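Oxidase (Sinorhizobium meliloti, PDB 4FFU) is a MaoC-like protein similar to NodN that may have monoamine oxidase activity. Local coordinates at residues R80-L94 and L111-T125. Numbering follows the deposited sequence. Where two conformers were deposited one is given.
Sequences RIAHGTMIFSIGVGL and LRFVRPVHIGDTIRT
The hydroxyl OG1 of T125 donates to the carbonyl O of G91, 2.7 Å away, meeting it well to one side of the C=O direction (117° at the oxygen). T125 has OG1 anti to its own carbonyl carbon (chi1 -58°), which turns the hydroxyl to the helix. Glycine suits position 91, since a CB there would strike the carbonyl O of I87; the bare backbone lets the strand come close. With an alanine in place of T125, the G91 carbonyl would probably lose its side-chain donor and a gap would open beside L94, whose CD1 lies 3.9 Å from OG1.

Two residues earlier on the strand, I123 sends CD1 across I90 CG2 at about a right angle, and its CG1 meets L94 CD1. The branched aliphatic chains of I90, L94 and I123 fill this layer between helix 84-93 and the sheet. I87 meets V117, of the loop that joins the two strands, tip to tip, I87 CD1 reaching V117 CB at 3.6 Å. At the other strand, L111 CD2 sits over the centre of the F88 ring, a CH-pi contact 4.0 Å from the centroid, while the F113 ring fits against G84, where a CB would clash.

Before the helix the backbones take over: A82 N donates to V117 O at 2.9 Å with an angle of 164°. One water joins A82 O to V117 N, and another joins R80 O to I119 N. I119 CD1 covers one face of the R80 guanidinium, 3.5 Å from CZ, while NH1 of R80 makes a salt bridge with E49.

The helix thus lies on the antiparallel sheet, as in the hot-dog fold of MaoC-like proteins, held by an apolar middle with directional hydrogen bonds toward both ends.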
loop_
_atom_site.group_PDB
_atom_site.type_symbol
_atom_site.label_atom_id
_atom_site.label_comp_id
_atom_site.label_asym_id
_atom_site.label_seq_id
_atom_site.Cartn_x
_atom_site.Cartn_y
_atom_site.Cartn_z
ATOM N N ARG I 80 -0.118 14.038 16.733
ATOM C CA ARG I 80 0.902 13.284 16.009
ATOM C C ARG I 80 1.594 14.192 14.997
ATOM O O ARG I 80 0.966 15.093 14.441
ATOM C CB ARG I 80 0.276 12.094 15.284
ATOM C CG ARG I 80 -0.145 10.950 16.216
ATOM C CD ARG I 80 -1.042 9.999 15.440
ATOM N NE ARG I 80 -2.395 10.543 15.346
ATOM C CZ ARG I 80 -3.370 10.012 14.614
ATOM N NH1 ARG I 80 -3.124 8.935 13.846
ATOM N NH2 ARG I 80 -4.601 10.564 14.657
ATOM N N ILE I 81 2.885 13.963 14.774
ATOM C CA ILE I 81 3.645 14.766 13.815
ATOM C C ILE I 81 4.230 13.874 12.724
ATOM O O ILE I 81 4.626 12.738 12.982
ATOM C CB ILE I 81 4.751 15.627 14.489
ATOM C CG1 ILE I 81 5.844 14.755 15.100
ATOM C CG2 ILE I 81 4.132 16.573 15.534
ATOM C CD1 ILE I 81 7.072 15.492 15.639
ATOM N N ALA I 82 4.255 14.391 11.506
ATOM C CA ALA I 82 4.742 13.614 10.344
ATOM C C ALA I 82 6.215 13.353 10.473
ATOM O O ALA I 82 6.952 14.182 11.003
ATOM C CB ALA I 82 4.462 14.399 9.058
ATOM N N HIS I 83 6.661 12.191 9.989
ATOM C CA HIS I 83 8.097 11.892 9.927
ATOM C C HIS I 83 8.797 12.935 9.053
ATOM O O HIS I 83 8.269 13.303 8.002
ATOM C CB HIS I 83 8.309 10.564 9.195
ATOM C CG HIS I 83 7.624 9.382 9.795
ATOM N ND1 HIS I 83 6.272 9.148 9.662
ATOM C CD2 HIS I 83 8.140 8.279 10.400
ATOM C CE1 HIS I 83 5.971 7.987 10.212
ATOM N NE2 HIS I 83 7.085 7.435 10.666
ATOM N N GLY I 84 9.983 13.375 9.465
ATOM C CA GLY I 84 10.801 14.259 8.638
ATOM C C GLY I 84 11.045 13.727 7.225
ATOM O O GLY I 84 10.982 14.473 6.240
ATOM N N THR I 85 11.316 12.427 7.135
ATOM C CA THR I 85 11.579 11.816 5.838
ATOM C C THR I 85 10.329 11.793 4.951
ATOM O O THR I 85 10.478 11.740 3.738
ATOM C CB THR I 85 12.139 10.373 5.960
ATOM O OG1 THR I 85 11.311 9.608 6.839
ATOM C CG2 THR I 85 13.604 10.369 6.469
HETATM N N MSE I 86 9.133 11.821 5.539
HETATM C CA MSE I 86 7.873 11.887 4.737
HETATM C C MSE I 86 7.697 13.272 4.132
HETATM O O MSE I 86 7.356 13.427 2.946
HETATM C CB MSE I 86 6.616 11.626 5.596
HETATM C CG MSE I 86 5.429 11.424 4.658
HETATM SE SE MSE I 86 3.785 11.862 5.672
HETATM C CE MSE I 86 4.151 11.007 7.409
ATOM N N ILE I 87 7.931 14.300 4.936
ATOM C CA ILE I 87 7.755 15.670 4.401
ATOM C C ILE I 87 8.780 15.908 3.299
ATOM O O ILE I 87 8.490 16.505 2.273
ATOM C CB ILE I 87 7.780 16.699 5.531
ATOM C CG1 ILE I 87 6.651 16.349 6.535
ATOM C CG2 ILE I 87 7.556 18.118 5.014
ATOM C CD1 ILE I 87 5.268 16.120 5.896
ATOM N N PHE I 88 9.972 15.380 3.500
ATOM C CA PHE I 88 11.015 15.449 2.478
ATOM C C PHE I 88 10.630 14.682 1.209
ATOM O O PHE I 88 10.685 15.251 0.123
ATOM C CB PHE I 88 12.347 14.955 3.039
ATOM C CG PHE I 88 13.505 15.106 2.082
ATOM C CD1 PHE I 88 13.831 16.345 1.545
ATOM C CD2 PHE I 88 14.301 13.995 1.756
ATOM C CE1 PHE I 88 14.902 16.503 0.658
ATOM C CE2 PHE I 88 15.380 14.144 0.871
ATOM C CZ PHE I 88 15.676 15.387 0.322
ATOM N N SER I 89 10.280 13.390 1.348
ATOM C CA SER I 89 9.954 12.548 0.191
ATOM C C SER I 89 8.749 13.043 -0.592
ATOM O O SER I 89 8.767 13.054 -1.821
ATOM C CB SER I 89 9.739 11.091 0.616
ATOM O OG SER I 89 10.904 10.587 1.253
ATOM N N ILE I 90 7.691 13.423 0.125
ATOM C CA ILE I 90 6.509 13.953 -0.554
ATOM C C ILE I 90 6.791 15.328 -1.120
ATOM O O ILE I 90 6.376 15.641 -2.256
ATOM C CB ILE I 90 5.244 13.927 0.339
ATOM C CG1 ILE I 90 4.865 12.463 0.634
ATOM C CG2 ILE I 90 4.051 14.612 -0.342
ATOM C CD1 ILE I 90 3.644 12.345 1.531
ATOM N N GLY I 91 7.479 16.164 -0.348
ATOM C CA GLY I 91 7.781 17.521 -0.848
ATOM C C GLY I 91 8.548 17.480 -2.168
ATOM O O GLY I 91 8.241 18.235 -3.076
ATOM N N VAL I 92 9.558 16.608 -2.251
ATOM C CA VAL I 92 10.331 16.370 -3.470
ATOM C C VAL I 92 9.479 15.696 -4.546
ATOM O O VAL I 92 9.526 16.069 -5.730
ATOM C CB VAL I 92 11.607 15.514 -3.153
ATOM C CG1 VAL I 92 12.252 14.982 -4.437
ATOM C CG2 VAL I 92 12.586 16.345 -2.322
ATOM N N GLY I 93 8.671 14.715 -4.136
ATOM C CA GLY I 93 7.815 14.001 -5.074
ATOM C C GLY I 93 6.847 14.917 -5.800
ATOM O O GLY I 93 6.583 14.697 -6.977
ATOM N N LEU I 94 6.317 15.929 -5.102
ATOM C CA LEU I 94 5.416 16.901 -5.729
ATOM C C LEU I 94 6.050 17.589 -6.935
ATOM O O LEU I 94 5.343 18.018 -7.852
ATOM C CB LEU I 94 4.964 17.966 -4.718
ATOM C CG LEU I 94 3.925 17.472 -3.714
ATOM C CD1 LEU I 94 3.835 18.505 -2.600
ATOM C CD2 LEU I 94 2.588 17.284 -4.404
ATOM N N LEU I 111 19.302 20.453 4.382
ATOM C CA LEU I 111 17.935 19.978 4.616
ATOM C C LEU I 111 17.551 20.390 6.052
ATOM O O LEU I 111 18.232 19.997 7.011
ATOM C CB LEU I 111 17.871 18.439 4.444
ATOM C CG LEU I 111 16.581 17.720 4.877
ATOM C CD1 LEU I 111 15.320 18.389 4.340
ATOM C CD2 LEU I 111 16.633 16.225 4.503
ATOM N N ARG I 112 16.479 21.165 6.192
ATOM C CA ARG I 112 16.070 21.688 7.482
ATOM C C ARG I 112 14.602 21.402 7.736
ATOM O O ARG I 112 13.747 21.621 6.859
ATOM C CB ARG I 112 16.316 23.220 7.560
ATOM C CG ARG I 112 17.787 23.625 7.360
ATOM C CD ARG I 112 18.644 23.204 8.549
ATOM N NE ARG I 112 20.065 23.536 8.394
ATOM C CZ ARG I 112 21.017 22.701 7.973
ATOM N NH1 ARG I 112 20.737 21.447 7.626
ATOM N NH2 ARG I 112 22.282 23.137 7.905
ATOM N N PHE I 113 14.311 20.914 8.938
ATOM C CA PHE I 113 12.935 20.691 9.380
ATOM C C PHE I 113 12.476 21.936 10.102
ATOM O O PHE I 113 12.794 22.152 11.262
ATOM C CB PHE I 113 12.862 19.470 10.291
ATOM C CG PHE I 113 13.358 18.235 9.624
ATOM C CD1 PHE I 113 12.798 17.819 8.398
ATOM C CD2 PHE I 113 14.413 17.508 10.168
ATOM C CE1 PHE I 113 13.276 16.679 7.749
ATOM C CE2 PHE I 113 14.876 16.363 9.522
ATOM C CZ PHE I 113 14.312 15.948 8.323
ATOM N N VAL I 114 11.758 22.772 9.381
ATOM C CA VAL I 114 11.467 24.134 9.858
ATOM C C VAL I 114 10.249 24.205 10.785
ATOM O O VAL I 114 10.274 24.923 11.806
ATOM C CB VAL I 114 11.329 25.124 8.684
ATOM C CG1 VAL I 114 11.150 26.566 9.204
ATOM C CG2 VAL I 114 12.566 25.042 7.801
ATOM N N ARG I 115 9.195 23.462 10.442
ATOM C CA ARG I 115 7.975 23.396 11.257
ATOM C C ARG I 115 7.392 21.991 11.205
ATOM O O ARG I 115 7.520 21.299 10.165
ATOM C CB ARG I 115 6.906 24.390 10.750
ATOM C CG ARG I 115 7.272 25.861 10.857
ATOM C CD ARG I 115 6.141 26.749 10.341
ATOM N NE ARG I 115 6.347 28.147 10.732
ATOM C CZ ARG I 115 7.238 28.959 10.188
ATOM N NH1 ARG I 115 8.020 28.561 9.180
ATOM N NH2 ARG I 115 7.323 30.210 10.646
ATOM N N PRO I 116 6.710 21.553 12.286
ATOM C CA PRO I 116 6.078 20.237 12.158
ATOM C C PRO I 116 4.901 20.263 11.190
ATOM O O PRO I 116 4.302 21.335 10.978
ATOM C CB PRO I 116 5.563 19.941 13.588
ATOM C CG PRO I 116 5.487 21.285 14.254
ATOM C CD PRO I 116 6.555 22.127 13.642
ATOM N N VAL I 117 4.585 19.096 10.609
ATOM C CA VAL I 117 3.414 18.927 9.747
ATOM C C VAL I 117 2.456 17.960 10.436
ATOM O O VAL I 117 2.867 16.895 10.936
ATOM C CB VAL I 117 3.816 18.392 8.343
ATOM C CG1 VAL I 117 2.593 18.083 7.465
ATOM C CG2 VAL I 117 4.741 19.400 7.657
ATOM N N HIS I 118 1.181 18.333 10.456
ATOM C CA HIS I 118 0.164 17.556 11.132
ATOM C C HIS I 118 -0.797 16.974 10.143
ATOM O O HIS I 118 -0.883 17.447 9.018
ATOM C CB HIS I 118 -0.617 18.468 12.087
ATOM C CG HIS I 118 0.263 19.137 13.085
ATOM N ND1 HIS I 118 0.350 20.510 13.201
ATOM C CD2 HIS I 118 1.130 18.622 13.986
ATOM C CE1 HIS I 118 1.230 20.810 14.145
ATOM N NE2 HIS I 118 1.709 19.684 14.643
ATOM N N ILE I 119 -1.526 15.959 10.584
ATOM C CA ILE I 119 -2.612 15.379 9.772
ATOM C C ILE I 119 -3.571 16.487 9.377
ATOM O O ILE I 119 -4.006 17.278 10.235
ATOM C CB ILE I 119 -3.344 14.267 10.548
ATOM C CG1 ILE I 119 -2.400 13.049 10.743
ATOM C CG2 ILE I 119 -4.665 13.891 9.860
ATOM C CD1 ILE I 119 -2.913 12.020 11.754
ATOM N N GLY I 120 -3.874 16.578 8.079
ATOM C CA GLY I 120 -4.820 17.602 7.589
ATOM C C GLY I 120 -4.168 18.834 6.998
ATOM O O GLY I 120 -4.829 19.626 6.353
ATOM N N ASP I 121 -2.879 19.016 7.252
ATOM C CA ASP I 121 -2.098 20.080 6.617
ATOM C C ASP I 121 -1.988 19.800 5.126
ATOM O O ASP I 121 -1.922 18.632 4.697
ATOM C CB ASP I 121 -0.685 20.186 7.236
ATOM C CG ASP I 121 -0.684 20.822 8.656
ATOM O OD1 ASP I 121 -1.741 21.297 9.128
ATOM O OD2 ASP I 121 0.396 20.812 9.306
ATOM N N THR I 122 -1.926 20.866 4.338
ATOM C CA THR I 122 -1.773 20.737 2.906
ATOM C C THR I 122 -0.450 21.393 2.530
ATOM O O THR I 122 -0.166 22.501 2.974
ATOM C CB THR I 122 -2.965 21.398 2.173
ATOM O OG1 THR I 122 -4.161 20.734 2.569
ATOM C CG2 THR I 122 -2.816 21.281 0.635
ATOM N N ILE I 123 0.367 20.687 1.756
ATOM C CA ILE I 123 1.672 21.199 1.340
ATOM C C ILE I 123 1.823 21.398 -0.165
ATOM O O ILE I 123 1.188 20.690 -0.965
ATOM C CB ILE I 123 2.868 20.363 1.881
ATOM C CG1 ILE I 123 2.809 18.909 1.386
ATOM C CG2 ILE I 123 2.894 20.456 3.398
ATOM C CD1 ILE I 123 4.094 18.092 1.579
ATOM N N ARG I 124 2.648 22.383 -0.526
ATOM C CA ARG I 124 3.062 22.629 -1.914
ATOM C C ARG I 124 4.547 22.870 -1.862
ATOM O O ARG I 124 5.088 23.237 -0.815
ATOM C CB ARG I 124 2.406 23.902 -2.461
ATOM C CG ARG I 124 0.900 23.825 -2.630
ATOM C CD ARG I 124 0.312 25.231 -2.616
ATOM N NE ARG I 124 0.384 25.808 -1.266
ATOM C CZ ARG I 124 0.321 27.108 -0.969
ATOM N NH1 ARG I 124 0.188 28.023 -1.930
ATOM N NH2 ARG I 124 0.399 27.494 0.304
ATOM N N THR I 125 5.231 22.653 -2.980
ATOM C CA THR I 125 6.679 22.881 -2.997
ATOM C C THR I 125 7.019 23.990 -3.972
ATOM O O THR I 125 6.552 23.988 -5.109
ATOM C CB THR I 125 7.461 21.616 -3.352
ATOM O OG1 THR I 125 7.129 20.599 -2.387
ATOM C CG2 THR I 125 8.981 21.890 -3.274
HETATM O O HOH W 1 -1.549 15.250 13.413
HETATM O O HOH W 2 6.684 17.035 10.901
#